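Side-chain contacts in ornithine carbamoyltransferase, mitochondrial (Coccidioides immitis, PDB 3SDS), which catalyses the transfer of a carbamoyl group from carbamoyl phosphate to L-ornithine, giving L-citrulline and phosphate in the arginine biosynthesis pathway: residues 110-115 / 139-144; 161-166 / 206-211; 302-307 / 313-318. All blocks are in the same frame, centred on the assembly; numbering follows the deposited sequence.

Contact 1 of 3, residues 110-115 / 139-144; sequences SLYDTS and AKHSSV
Ser-115 and Ser-142 mark the closest backbone approach, CA to CA 5.5 Å, where the first turns of helix 111-119 pass the last part of helix 132-141 and the residues after it. The main side-chain contact is a T-shaped pair of rings, Tyr-112 and His-141. The Tyr-112 ring presents its edge, on the CD1 and CE1 side, to one face of the imidazole. Its CD1 lies over the centre of the imidazole ring. The centroids of the Tyr-112 and His-141 rings are 4.6 Å apart, and the ring planes are turned 71° against each other. CB of Lys-140 lies on the opposite face of the imidazole, displaced toward the rim. The imidazole has a polar hold as well, since its ND1 is hydrogen-bonded to the carbonyl oxygen of Asn-137, one turn back in its own helix.

Nearer the backbones, Ser-115 packs against His-141 and Ser-142. Ser-115 OG lies 3.9 Å from CB of His-141. Ser-119, one turn further along helix 111-119, uses OG to bond both the backbone O of Ser-115 and the backbone N of Ser-143. Asp-113 bonds Tyr-321 of the second subunit of the trimer. The contact joins two neighbouring helices that connect parallel strands, as in the alpha/beta fold of the carbamoyl phosphate domain.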
loop_
_atom_site.group_PDB
_atom_site.type_symbol
_atom_site.label_atom_id
_atom_site.label_comp_id
_atom_site.label_asym_id
_atom_site.label_seq_id
_atom_site.Cartn_x
_atom_site.Cartn_y
_atom_site.Cartn_z
ATOM N N SER A 110 6.576 23.827 -2.415
ATOM C CA SER A 110 5.804 24.435 -3.519
ATOM C C SER A 110 5.036 23.430 -4.396
ATOM O O SER A 110 5.499 22.305 -4.581
ATOM C CB SER A 110 6.750 25.269 -4.385
ATOM O OG SER A 110 6.283 25.361 -5.715
ATOM N N LEU A 111 3.880 23.822 -4.943
ATOM C CA LEU A 111 3.115 22.896 -5.821
ATOM C C LEU A 111 3.856 22.554 -7.133
ATOM O O LEU A 111 3.715 21.448 -7.682
ATOM C CB LEU A 111 1.675 23.375 -6.101
ATOM C CG LEU A 111 0.833 22.306 -6.840
ATOM C CD1 LEU A 111 -0.525 22.029 -6.189
ATOM C CD2 LEU A 111 0.676 22.592 -8.342
ATOM N N TYR A 112 4.640 23.520 -7.617
ATOM C CA TYR A 112 5.465 23.335 -8.800
ATOM C C TYR A 112 6.418 22.139 -8.614
ATOM O O TYR A 112 6.375 21.182 -9.398
ATOM C CB TYR A 112 6.223 24.633 -9.090
ATOM C CG TYR A 112 6.963 24.660 -10.407
ATOM C CD1 TYR A 112 6.285 24.882 -11.612
ATOM C CD2 TYR A 112 8.352 24.486 -10.449
ATOM C CE1 TYR A 112 6.969 24.923 -12.820
ATOM C CE2 TYR A 112 9.046 24.525 -11.658
ATOM C CZ TYR A 112 8.342 24.746 -12.837
ATOM O OH TYR A 112 9.024 24.780 -14.024
ATOM N N ASP A 113 7.228 22.198 -7.551
ATOM C CA ASP A 113 8.229 21.182 -7.222
ATOM C C ASP A 113 7.647 19.750 -7.119
ATOM O O ASP A 113 8.086 18.826 -7.822
ATOM C CB ASP A 113 8.944 21.560 -5.918
ATOM C CG ASP A 113 9.722 22.883 -6.011
ATOM O OD1 ASP A 113 9.531 23.657 -6.978
ATOM O OD2 ASP A 113 10.545 23.151 -5.099
ATOM N N THR A 114 6.649 19.578 -6.254
ATOM C CA THR A 114 5.969 18.295 -6.086
ATOM C C THR A 114 5.528 17.680 -7.424
ATOM O O THR A 114 5.775 16.506 -7.712
ATOM C CB THR A 114 4.767 18.486 -5.160
ATOM O OG1 THR A 114 5.254 18.762 -3.842
ATOM C CG2 THR A 114 3.883 17.256 -5.121
ATOM N N SER A 115 4.877 18.508 -8.231
ATOM C CA SER A 115 4.431 18.178 -9.577
ATOM C C SER A 115 5.561 17.714 -10.534
ATOM O O SER A 115 5.422 16.702 -11.198
ATOM C CB SER A 115 3.724 19.406 -10.142
ATOM O OG SER A 115 2.895 19.053 -11.218
ATOM N N ALA A 139 -1.507 19.532 -13.121
ATOM C CA ALA A 139 -1.456 19.068 -14.501
ATOM C C ALA A 139 -0.573 19.949 -15.382
ATOM O O ALA A 139 0.132 19.443 -16.264
ATOM C CB ALA A 139 -2.855 18.999 -15.081
ATOM N N LYS A 140 -0.620 21.261 -15.154
ATOM C CA LYS A 140 0.127 22.206 -15.978
ATOM C C LYS A 140 1.605 21.846 -15.997
ATOM O O LYS A 140 2.261 21.971 -17.018
ATOM C CB LYS A 140 -0.075 23.647 -15.492
ATOM C CG LYS A 140 0.307 24.730 -16.511
ATOM C CD LYS A 140 0.664 26.064 -15.817
ATOM C CE LYS A 140 1.137 27.169 -16.804
ATOM N NZ LYS A 140 -0.019 27.964 -17.375
ATOM N N HIS A 141 2.116 21.359 -14.876
ATOM C CA HIS A 141 3.540 21.042 -14.775
ATOM C C HIS A 141 3.900 19.545 -14.702
ATOM O O HIS A 141 5.064 19.197 -14.550
ATOM C CB HIS A 141 4.151 21.820 -13.607
ATOM C CG HIS A 141 3.829 23.285 -13.628
ATOM N ND1 HIS A 141 2.866 23.848 -12.813
ATOM C CD2 HIS A 141 4.326 24.299 -14.379
ATOM C CE1 HIS A 141 2.794 25.147 -13.049
ATOM N NE2 HIS A 141 3.671 25.446 -13.993
ATOM N N SER A 142 2.911 18.669 -14.800
ATOM C CA SER A 142 3.167 17.236 -14.856
ATOM C C SER A 142 3.689 16.835 -16.239
ATOM O O SER A 142 3.167 17.297 -17.257
ATOM C CB SER A 142 1.880 16.452 -14.555
ATOM O OG SER A 142 2.009 15.086 -14.906
ATOM N N SER A 143 4.687 15.955 -16.283
ATOM C CA SER A 143 5.147 15.425 -17.562
ATOM C C SER A 143 4.454 14.123 -17.972
ATOM O O SER A 143 4.798 13.542 -19.006
ATOM C CB SER A 143 6.656 15.257 -17.577
ATOM O OG SER A 143 7.042 14.384 -16.549
ATOM N N VAL A 144 3.495 13.652 -17.179
ATOM C CA VAL A 144 2.736 12.436 -17.526
ATOM C C VAL A 144 1.220 12.712 -17.438
ATOM O O VAL A 144 0.802 13.658 -16.769
ATOM C CB VAL A 144 3.138 11.206 -16.659
ATOM C CG1 VAL A 144 4.658 11.040 -16.618
ATOM C CG2 VAL A 144 2.545 11.296 -15.239
#

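Contact 2 of 3, residues 161-166 / 206-211; sequences ADFLTI and IAATKM
The Phe-163 ring is the flat group here, and it meets helix 199-210 with its outer end. Ala-207, Ala-208 and Met-211 all approach it obliquely, and their closest contacts fall on different ring atoms. Phe-163 CZ makes the closest approach, 3.5 Å from CA of Ala-208, and also touches CB of the same residue. On one side of CZ, Phe-163 CE1 touches CB of Ala-207 at 4.0 Å. On the other side, Phe-163 CE2 lies 4.1 Å from CG of Met-211.

The small alanines let the ring come close to the helix backbone. Met-211, just past the last helical turn, borders the ring with its CB and CG. Its CG is anti to the carbonyl carbon (chi1 -61°), and bends at chi2 and chi3 carry the sulfur end away from Phe-163. Phe-163 and Met-211 run alongside each other but point opposite ways. Leu-186 and Val-213 pack on Phe-163 from nearby loops, and Phe-37 of helix 34-51 touches Ala-207 and Met-211.

The four touching residues are buried, and no hydrogen bond crosses between the segments. Thr-165 OG1 bonds the carbonyl O of Ala-161 in its own helix and also ND2 of Asn-333. The packing sets helix 156-169, which also carries Gln-158 of the probable carbamoyl phosphate site, against a helix of the ornithine-binding domain. This is an apolar helix-helix contact at the junction of the two domains of the carbamoyltransferase fold.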
loop_
_atom_site.group_PDB
_atom_site.type_symbol
_atom_site.label_atom_id
_atom_site.label_comp_id
_atom_site.label_asym_id
_atom_site.label_seq_id
_atom_site.Cartn_x
_atom_site.Cartn_y
_atom_site.Cartn_z
ATOM N N ALA A 161 -19.012 5.669 -15.865
ATOM C CA ALA A 161 -19.704 4.581 -15.184
ATOM C C ALA A 161 -21.218 4.671 -15.345
ATOM O O ALA A 161 -21.880 3.673 -15.675
ATOM C CB ALA A 161 -19.337 4.553 -13.716
ATOM N N ASP A 162 -21.763 5.867 -15.121
ATOM C CA ASP A 162 -23.209 6.046 -15.159
ATOM C C ASP A 162 -23.779 5.753 -16.540
ATOM O O ASP A 162 -24.797 5.052 -16.658
ATOM C CB ASP A 162 -23.607 7.423 -14.642
ATOM C CG ASP A 162 -23.404 7.549 -13.149
ATOM O OD1 ASP A 162 -23.023 6.530 -12.522
ATOM O OD2 ASP A 162 -23.616 8.653 -12.590
ATOM N N PHE A 163 -23.106 6.235 -17.586
ATOM C CA PHE A 163 -23.563 5.932 -18.947
ATOM C C PHE A 163 -23.366 4.465 -19.362
ATOM O O PHE A 163 -24.198 3.931 -20.091
ATOM C CB PHE A 163 -23.070 6.957 -19.987
ATOM C CG PHE A 163 -24.007 8.112 -20.148
ATOM C CD1 PHE A 163 -24.036 9.140 -19.210
ATOM C CD2 PHE A 163 -24.925 8.143 -21.200
ATOM C CE1 PHE A 163 -24.945 10.204 -19.346
ATOM C CE2 PHE A 163 -25.853 9.202 -21.330
ATOM C CZ PHE A 163 -25.855 10.228 -20.406
ATOM N N LEU A 164 -22.317 3.802 -18.858
ATOM C CA LEU A 164 -22.182 2.354 -19.031
ATOM C C LEU A 164 -23.414 1.654 -18.492
ATOM O O LEU A 164 -23.928 0.723 -19.121
ATOM C CB LEU A 164 -20.955 1.804 -18.291
ATOM C CG LEU A 164 -20.723 0.272 -18.325
ATOM C CD1 LEU A 164 -20.809 -0.316 -19.753
ATOM C CD2 LEU A 164 -19.401 -0.112 -17.705
ATOM N N THR A 165 -23.879 2.105 -17.324
ATOM C CA THR A 165 -24.972 1.458 -16.633
ATOM C C THR A 165 -26.242 1.659 -17.439
ATOM O O THR A 165 -26.981 0.705 -17.673
ATOM C CB THR A 165 -25.155 2.030 -15.221
ATOM O OG1 THR A 165 -23.884 2.123 -14.572
ATOM C CG2 THR A 165 -26.066 1.149 -14.404
ATOM N N ILE A 166 -26.478 2.902 -17.867
ATOM C CA ILE A 166 -27.681 3.260 -18.631
ATOM C C ILE A 166 -27.718 2.442 -19.931
ATOM O O ILE A 166 -28.733 1.818 -20.237
ATOM C CB ILE A 166 -27.789 4.827 -18.858
ATOM C CG1 ILE A 166 -27.951 5.560 -17.513
ATOM C CG2 ILE A 166 -28.934 5.207 -19.832
ATOM C CD1 ILE A 166 -27.630 7.055 -17.546
ATOM N N ILE A 206 -23.153 17.320 -18.944
ATOM C CA ILE A 206 -22.315 17.535 -20.143
ATOM C C ILE A 206 -22.294 16.284 -21.057
ATOM O O ILE A 206 -22.327 16.391 -22.285
ATOM C CB ILE A 206 -20.844 17.981 -19.753
ATOM C CG1 ILE A 206 -20.847 19.344 -19.046
ATOM C CG2 ILE A 206 -19.920 18.024 -20.975
ATOM C CD1 ILE A 206 -19.496 19.761 -18.463
ATOM N N ALA A 207 -22.242 15.103 -20.435
ATOM C CA ALA A 207 -22.287 13.833 -21.152
ATOM C C ALA A 207 -23.644 13.632 -21.832
ATOM O O ALA A 207 -23.714 13.465 -23.057
ATOM C CB ALA A 207 -21.974 12.685 -20.208
ATOM N N ALA A 208 -24.718 13.676 -21.046
ATOM C CA ALA A 208 -26.075 13.563 -21.590
ATOM C C ALA A 208 -26.352 14.473 -22.812
ATOM O O ALA A 208 -27.010 14.051 -23.780
ATOM C CB ALA A 208 -27.095 13.815 -20.491
ATOM N N THR A 209 -25.858 15.713 -22.760
ATOM C CA THR A 209 -25.993 16.646 -23.871
ATOM C C THR A 209 -25.339 16.090 -25.135
ATOM O O THR A 209 -25.960 16.062 -26.189
ATOM C CB THR A 209 -25.396 18.016 -23.537
ATOM O OG1 THR A 209 -26.127 18.608 -22.462
ATOM C CG2 THR A 209 -25.481 18.928 -24.712
ATOM N N LYS A 210 -24.095 15.634 -25.023
ATOM C CA LYS A 210 -23.390 15.018 -26.162
ATOM C C LYS A 210 -24.095 13.771 -26.730
ATOM O O LYS A 210 -23.977 13.469 -27.929
ATOM C CB LYS A 210 -21.948 14.670 -25.782
ATOM C CG LYS A 210 -21.062 15.864 -25.389
ATOM C CD LYS A 210 -19.665 15.394 -24.974
ATOM C CE LYS A 210 -18.824 16.539 -24.411
ATOM N NZ LYS A 210 -18.204 17.397 -25.468
ATOM N N MET A 211 -24.833 13.068 -25.872
ATOM C CA MET A 211 -25.487 11.817 -26.246
ATOM C C MET A 211 -26.951 11.973 -26.657
ATOM O O MET A 211 -27.646 10.976 -26.883
ATOM C CB MET A 211 -25.376 10.805 -25.110
ATOM C CG MET A 211 -23.937 10.417 -24.729
ATOM S SD MET A 211 -23.074 9.422 -25.968
ATOM C CE MET A 211 -22.240 10.710 -26.908
#

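Contact 3 of 3, residues 302-307 / 313-318; sequences WKFMHC and EEVSDE
His-306, the first residue of the HCLP motif of the ornithine carbamoyltransferases, crosses Glu-314, which follows the turn, at about a right angle. The next residue of the motif, Cys-307, is the probable proton acceptor of the active site. The strand 303-306 sends Phe-304 and His-306 out on the same side, toward residues 314 and 315. In both, the ring carbon CG is anti to the backbone N, which extends the rings off the strand.

The imidazole meets the carboxylate with its NE2 edge. The partner oxygen lies almost in the ring plane, but the ring and carboxylate planes are 64° apart. The NE2 donor meets OE2 on its anti side, somewhat out of the carboxylate plane. Glu-314 reaches this position through a bend at chi2. Its OE2 also takes a weak hydrogen bond from the backbone N of His-311. At the other side of the imidazole, ND1 accepts from the backbone N of Leu-308. Both ring nitrogens are thus engaged, which is consistent with this ring orientation, limits its rotation and ties His-306 to the turn that follows.

Phe-304 and Val-315 approach from opposite directions. CG2 of Val-315 comes obliquely to the outer end of the phenyl ring, 3.5 Å from Phe-304 CZ. CB and CG1 of Val-315 stand slightly further from the same atom. Phe-320 of helix 317-320 packs on both residues, so this apolar pair lies beside the polar one in a buried layer over the edge strand. The hydrogen bond itself runs from His-306 NE2 to Glu-314 OE2 over 2.7 Å, with an angle of 160° at the hydrogen.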
loop_
_atom_site.group_PDB
_atom_site.type_symbol
_atom_site.label_atom_id
_atom_site.label_comp_id
_atom_site.label_asym_id
_atom_site.label_seq_id
_atom_site.Cartn_x
_atom_site.Cartn_y
_atom_site.Cartn_z
ATOM N N TRP A 302 -39.695 3.434 -14.342
ATOM C CA TRP A 302 -38.549 4.302 -14.036
ATOM C C TRP A 302 -37.526 3.600 -13.144
ATOM O O TRP A 302 -37.889 2.790 -12.285
ATOM C CB TRP A 302 -39.002 5.630 -13.411
ATOM C CG TRP A 302 -39.652 5.482 -12.061
ATOM C CD1 TRP A 302 -40.957 5.180 -11.811
ATOM C CD2 TRP A 302 -39.020 5.621 -10.784
ATOM N NE1 TRP A 302 -41.179 5.122 -10.462
ATOM C CE2 TRP A 302 -40.009 5.382 -9.803
ATOM C CE3 TRP A 302 -37.710 5.913 -10.371
ATOM C CZ2 TRP A 302 -39.738 5.434 -8.430
ATOM C CZ3 TRP A 302 -37.436 5.969 -9.007
ATOM C CH2 TRP A 302 -38.455 5.728 -8.050
ATOM N N LYS A 303 -36.251 3.919 -13.352
ATOM C CA LYS A 303 -35.148 3.263 -12.652
ATOM C C LYS A 303 -34.447 4.257 -11.731
ATOM O O LYS A 303 -34.507 5.462 -11.957
ATOM C CB LYS A 303 -34.151 2.700 -13.677
ATOM C CG LYS A 303 -34.721 1.708 -14.705
ATOM C CD LYS A 303 -34.996 0.362 -14.049
ATOM C CE LYS A 303 -34.990 -0.788 -15.047
ATOM N NZ LYS A 303 -36.360 -1.256 -15.432
ATOM N N PHE A 304 -33.765 3.761 -10.709
ATOM C CA PHE A 304 -33.122 4.632 -9.732
ATOM C C PHE A 304 -31.591 4.512 -9.704
ATOM O O PHE A 304 -31.040 3.398 -9.804
ATOM C CB PHE A 304 -33.698 4.375 -8.336
ATOM C CG PHE A 304 -33.033 5.174 -7.254
ATOM C CD1 PHE A 304 -33.283 6.541 -7.124
ATOM C CD2 PHE A 304 -32.138 4.566 -6.376
ATOM C CE1 PHE A 304 -32.660 7.285 -6.130
ATOM C CE2 PHE A 304 -31.509 5.303 -5.377
ATOM C CZ PHE A 304 -31.763 6.666 -5.260
ATOM N N MET A 305 -30.926 5.665 -9.549
ATOM C CA MET A 305 -29.457 5.786 -9.526
ATOM C C MET A 305 -28.950 6.789 -8.463
ATOM O O MET A 305 -29.513 7.877 -8.297
ATOM C CB MET A 305 -28.939 6.178 -10.909
ATOM C CG MET A 305 -29.075 5.084 -11.964
ATOM S SD MET A 305 -28.498 5.559 -13.609
ATOM C CE MET A 305 -26.745 5.746 -13.277
ATOM N N HIS A 306 -27.877 6.406 -7.768
ATOM C CA HIS A 306 -27.229 7.167 -6.692
ATOM C C HIS A 306 -25.772 6.663 -6.678
ATOM O O HIS A 306 -25.529 5.465 -6.730
ATOM C CB HIS A 306 -27.940 6.837 -5.373
ATOM C CG HIS A 306 -27.517 7.662 -4.187
ATOM N ND1 HIS A 306 -26.203 7.981 -3.912
ATOM C CD2 HIS A 306 -28.242 8.170 -3.160
ATOM C CE1 HIS A 306 -26.143 8.686 -2.794
ATOM N NE2 HIS A 306 -27.367 8.809 -2.314
ATOM N N CYS A 307 -24.788 7.549 -6.628
ATOM C CA CYS A 307 -23.398 7.093 -6.769
ATOM C C CYS A 307 -22.682 6.619 -5.489
ATOM O O CYS A 307 -21.492 6.295 -5.538
ATOM C CB CYS A 307 -22.551 8.156 -7.460
ATOM S SG CYS A 307 -22.298 9.596 -6.432
ATOM N N GLU A 313 -31.569 10.223 4.133
ATOM C CA GLU A 313 -32.294 11.459 3.922
ATOM C C GLU A 313 -32.722 11.630 2.466
ATOM O O GLU A 313 -33.846 12.059 2.218
ATOM C CB GLU A 313 -31.488 12.655 4.432
ATOM C CG GLU A 313 -31.356 12.724 5.982
ATOM C CD GLU A 313 -30.107 12.009 6.573
ATOM O OE1 GLU A 313 -29.445 11.193 5.874
ATOM O OE2 GLU A 313 -29.795 12.272 7.760
ATOM N N GLU A 314 -31.847 11.264 1.513
ATOM C CA GLU A 314 -32.097 11.500 0.070
ATOM C C GLU A 314 -33.104 10.562 -0.575
ATOM O O GLU A 314 -33.783 10.945 -1.533
ATOM C CB GLU A 314 -30.826 11.442 -0.776
ATOM C CG GLU A 314 -29.587 11.965 -0.140
ATOM C CD GLU A 314 -28.776 10.873 0.512
ATOM O OE1 GLU A 314 -28.373 11.077 1.678
ATOM O OE2 GLU A 314 -28.539 9.822 -0.134
ATOM N N VAL A 315 -33.189 9.334 -0.076
ATOM C CA VAL A 315 -34.019 8.336 -0.728
ATOM C C VAL A 315 -34.546 7.323 0.270
ATOM O O VAL A 315 -33.893 7.047 1.268
ATOM C CB VAL A 315 -33.247 7.652 -1.893
ATOM C CG1 VAL A 315 -32.020 6.872 -1.388
ATOM C CG2 VAL A 315 -34.180 6.780 -2.716
ATOM N N SER A 316 -35.729 6.778 -0.013
ATOM C CA SER A 316 -36.391 5.806 0.874
ATOM C C SER A 316 -35.830 4.395 0.707
ATOM O O SER A 316 -35.357 4.029 -0.373
ATOM C CB SER A 316 -37.915 5.807 0.665
ATOM O OG SER A 316 -38.308 4.981 -0.418
ATOM N N ASP A 317 -35.883 3.614 1.787
ATOM C CA ASP A 317 -35.435 2.216 1.788
ATOM C C ASP A 317 -36.172 1.383 0.748
ATOM O O ASP A 317 -35.568 0.572 0.040
ATOM C CB ASP A 317 -35.612 1.592 3.175
ATOM C CG ASP A 317 -34.325 1.564 3.977
ATOM O OD1 ASP A 317 -33.328 2.207 3.578
ATOM O OD2 ASP A 317 -34.302 0.879 5.012
ATOM N N GLU A 318 -37.481 1.606 0.669
ATOM C CA GLU A 318 -38.345 0.943 -0.294
ATOM C C GLU A 318 -37.826 1.127 -1.727
ATOM O O GLU A 318 -37.756 0.152 -2.482
ATOM C CB GLU A 318 -39.767 1.470 -0.154
ATOM C CG GLU A 318 -40.744 0.918 -1.169
ATOM C CD GLU A 318 -41.739 1.971 -1.619
ATOM O OE1 GLU A 318 -41.318 3.147 -1.827
ATOM O OE2 GLU A 318 -42.936 1.623 -1.764
#

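The three contacts follow one another along the chain without overlap. Contact 1 lies in the carbamoyl phosphate domain, between two helices beside its four-stranded parallel sheet. Contact 3 lies in the ornithine-binding domain, at the edge strand 303-306 of the five-stranded sheet. Their centres are about 40 Å apart, on opposite sides of the chain's centre. Contact 2 packs helix 156-169 on helix 199-210 at the domain junction, about 31 Å from contact 1 and about 18 Å from contact 3, centre to centre. Contacts 2 and 3 touch: Met-305 packs on Asp-162 and Ile-166. Helix 156-169 thus links the domain junction to the strand that leads into the probable active-site turn.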